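Local coordinates for protein polysaccharide Lyase Family 6 (PDB 6QPS) that probably depolymerises alginate as a calcium-binding family 6 polysaccharide lyase specific for mannuronic acid, at residues I62-K67 against I74-E79. Numbering follows the deposited sequence.
Sequences INFTGK and IVWRAE
Phe64 and Trp76 meet inside the first turns of the right-handed parallel beta-helix of this lyase family, where two faces of the solenoid look at each other across its core. The six-membered ring of Trp76 turns its edge to the face of Phe64 in an offset T-shaped pair, with planes at 78° and centroids 6.0 Å apart. Phe64 CE2 also lies 3.9 Å from Trp76 CB, so the CE2-CZ side of the phenyl packs on the carbon that carries the indole. With both CB atoms directed at the opposing strand, CG anti to the backbone N (chi1 -177° and 179°) carries each ring inward, and the two slide past one another in opposite directions. Ile62 CD1 comes in obliquely, 3.9 Å from Trp76 CH2, at the end of the indole away from CB. On its other flank the phenyl edge receives Ile74 CG2 in plane, 4.0 Å from Phe64 CE1, and Ile74 O lies 3.7 Å from Phe64 CZ. Trimming this phenyl to an alanine is likely to open a gap between Ile74 and Trp76. Ile74 CD1 sits 3.7 Å from Lys67 N, where a CB on Gly66 would clash with it. The strand axes stay 8.7 Å apart, too far for backbone pairing: Phe64 pairs with Lys93 and Tyr95, while Trp76 rests on Val49 and Leu51. Leu38 of helix 31-40 touches both aromatic residues, consistent with a cap over this end. Thr65 OG1 hydrogen-bonds Tyr95 O.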
loop_
_atom_site.group_PDB
_atom_site.type_symbol
_atom_site.label_atom_id
_atom_site.label_comp_id
_atom_site.label_asym_id
_atom_site.label_seq_id
_atom_site.Cartn_x
_atom_site.Cartn_y
_atom_site.Cartn_z
ATOM N N ILE A 62 -7.085 -25.241 5.346
ATOM C CA ILE A 62 -8.030 -25.364 4.240
ATOM C C ILE A 62 -7.344 -24.922 2.954
ATOM O O ILE A 62 -6.635 -23.909 2.926
ATOM C CB ILE A 62 -9.331 -24.578 4.512
ATOM C CG1 ILE A 62 -10.271 -24.611 3.305
ATOM C CG2 ILE A 62 -9.017 -23.130 4.909
ATOM C CD1 ILE A 62 -11.657 -24.005 3.585
ATOM N N ASN A 63 -7.521 -25.713 1.903
ATOM C CA ASN A 63 -6.966 -25.434 0.587
ATOM C C ASN A 63 -8.099 -25.158 -0.387
ATOM O O ASN A 63 -9.139 -25.818 -0.344
ATOM C CB ASN A 63 -6.149 -26.635 0.085
ATOM C CG ASN A 63 -4.977 -26.968 0.985
ATOM O OD1 ASN A 63 -4.242 -26.077 1.421
ATOM N ND2 ASN A 63 -4.781 -28.261 1.257
ATOM N N PHE A 64 -7.876 -24.204 -1.288
ATOM C CA PHE A 64 -8.778 -23.906 -2.401
ATOM C C PHE A 64 -7.943 -24.070 -3.656
ATOM O O PHE A 64 -7.047 -23.259 -3.917
ATOM C CB PHE A 64 -9.323 -22.486 -2.276
ATOM C CG PHE A 64 -10.324 -22.085 -3.345
ATOM C CD1 PHE A 64 -10.970 -23.022 -4.148
ATOM C CD2 PHE A 64 -10.616 -20.741 -3.531
ATOM C CE1 PHE A 64 -11.887 -22.613 -5.125
ATOM C CE2 PHE A 64 -11.533 -20.330 -4.492
ATOM C CZ PHE A 64 -12.182 -21.272 -5.274
ATOM N N THR A 65 -8.201 -25.135 -4.406
ATOM C CA THR A 65 -7.426 -25.412 -5.604
ATOM C C THR A 65 -8.323 -25.909 -6.722
ATOM O O THR A 65 -9.406 -26.444 -6.498
ATOM C CB THR A 65 -6.279 -26.409 -5.328
ATOM O OG1 THR A 65 -5.407 -26.483 -6.461
ATOM C CG2 THR A 65 -6.795 -27.798 -5.001
ATOM N N GLY A 66 -7.848 -25.723 -7.938
ATOM C CA GLY A 66 -8.592 -26.110 -9.115
ATOM C C GLY A 66 -8.077 -25.343 -10.312
ATOM O O GLY A 66 -7.167 -24.517 -10.205
ATOM N N LYS A 67 -8.684 -25.625 -11.464
ATOM C CA LYS A 67 -8.337 -24.909 -12.695
ATOM C C LYS A 67 -9.588 -24.377 -13.382
ATOM O O LYS A 67 -10.238 -25.073 -14.166
ATOM C CB LYS A 67 -7.498 -25.756 -13.617
ATOM C CG LYS A 67 -6.232 -26.286 -12.978
ATOM C CD LYS A 67 -5.514 -27.279 -13.891
ATOM C CE LYS A 67 -6.476 -28.331 -14.439
ATOM N NZ LYS A 67 -6.645 -29.470 -13.488
ATOM N N ILE A 74 -13.679 -20.592 -11.050
ATOM C CA ILE A 74 -14.276 -21.388 -9.969
ATOM C C ILE A 74 -14.445 -20.462 -8.767
ATOM O O ILE A 74 -13.487 -19.789 -8.368
ATOM C CB ILE A 74 -13.373 -22.589 -9.618
ATOM C CG1 ILE A 74 -13.201 -23.499 -10.840
ATOM C CG2 ILE A 74 -13.945 -23.374 -8.455
ATOM C CD1 ILE A 74 -12.114 -24.583 -10.679
ATOM N N VAL A 75 -15.650 -20.413 -8.191
ATOM C CA VAL A 75 -16.012 -19.370 -7.231
ATOM C C VAL A 75 -16.360 -19.973 -5.876
ATOM O O VAL A 75 -17.074 -20.975 -5.799
ATOM C CB VAL A 75 -17.212 -18.549 -7.756
ATOM C CG1 VAL A 75 -17.651 -17.497 -6.730
ATOM C CG2 VAL A 75 -16.886 -17.900 -9.107
ATOM N N TRP A 76 -15.854 -19.350 -4.812
ATOM C CA TRP A 76 -16.214 -19.667 -3.432
ATOM C C TRP A 76 -16.861 -18.407 -2.881
ATOM O O TRP A 76 -16.218 -17.356 -2.851
ATOM C CB TRP A 76 -14.956 -20.042 -2.644
ATOM C CG TRP A 76 -15.185 -20.372 -1.184
ATOM C CD1 TRP A 76 -16.352 -20.752 -0.594
ATOM C CD2 TRP A 76 -14.200 -20.334 -0.144
ATOM N NE1 TRP A 76 -16.154 -20.953 0.761
ATOM C CE2 TRP A 76 -14.834 -20.716 1.050
ATOM C CE3 TRP A 76 -12.827 -20.053 -0.119
ATOM C CZ2 TRP A 76 -14.159 -20.795 2.258
ATOM C CZ3 TRP A 76 -12.164 -20.130 1.092
ATOM C CH2 TRP A 76 -12.834 -20.498 2.258
ATOM N N ARG A 77 -18.136 -18.485 -2.504
ATOM C CA ARG A 77 -18.882 -17.277 -2.179
ATOM C C ARG A 77 -19.969 -17.539 -1.143
ATOM O O ARG A 77 -20.395 -18.674 -0.913
ATOM C CB ARG A 77 -19.530 -16.676 -3.437
ATOM C CG ARG A 77 -20.627 -17.530 -4.086
ATOM C CD ARG A 77 -21.242 -16.790 -5.285
ATOM N NE ARG A 77 -22.092 -17.631 -6.111
ATOM C CZ ARG A 77 -23.375 -17.871 -5.859
ATOM N NH1 ARG A 77 -23.958 -17.345 -4.790
ATOM N NH2 ARG A 77 -24.078 -18.641 -6.675
ATOM N N ALA A 78 -20.428 -16.451 -0.534
ATOM C CA ALA A 78 -21.627 -16.492 0.290
ATOM C C ALA A 78 -22.873 -16.527 -0.587
ATOM O O ALA A 78 -22.930 -15.867 -1.631
ATOM C CB ALA A 78 -21.685 -15.245 1.174
ATOM N N GLU A 79 -23.895 -17.272 -0.139
ATOM C CA GLU A 79 -25.185 -17.228 -0.819
ATOM C C GLU A 79 -25.765 -15.819 -0.779
ATOM O O GLU A 79 -26.291 -15.319 -1.781
ATOM C CB GLU A 79 -26.140 -18.233 -0.176
ATOM C CG GLU A 79 -27.504 -18.321 -0.855
ATOM C CD GLU A 79 -28.395 -19.391 -0.236
ATOM O OE1 GLU A 79 -28.633 -19.341 0.984
ATOM O OE2 GLU A 79 -28.855 -20.281 -0.973
#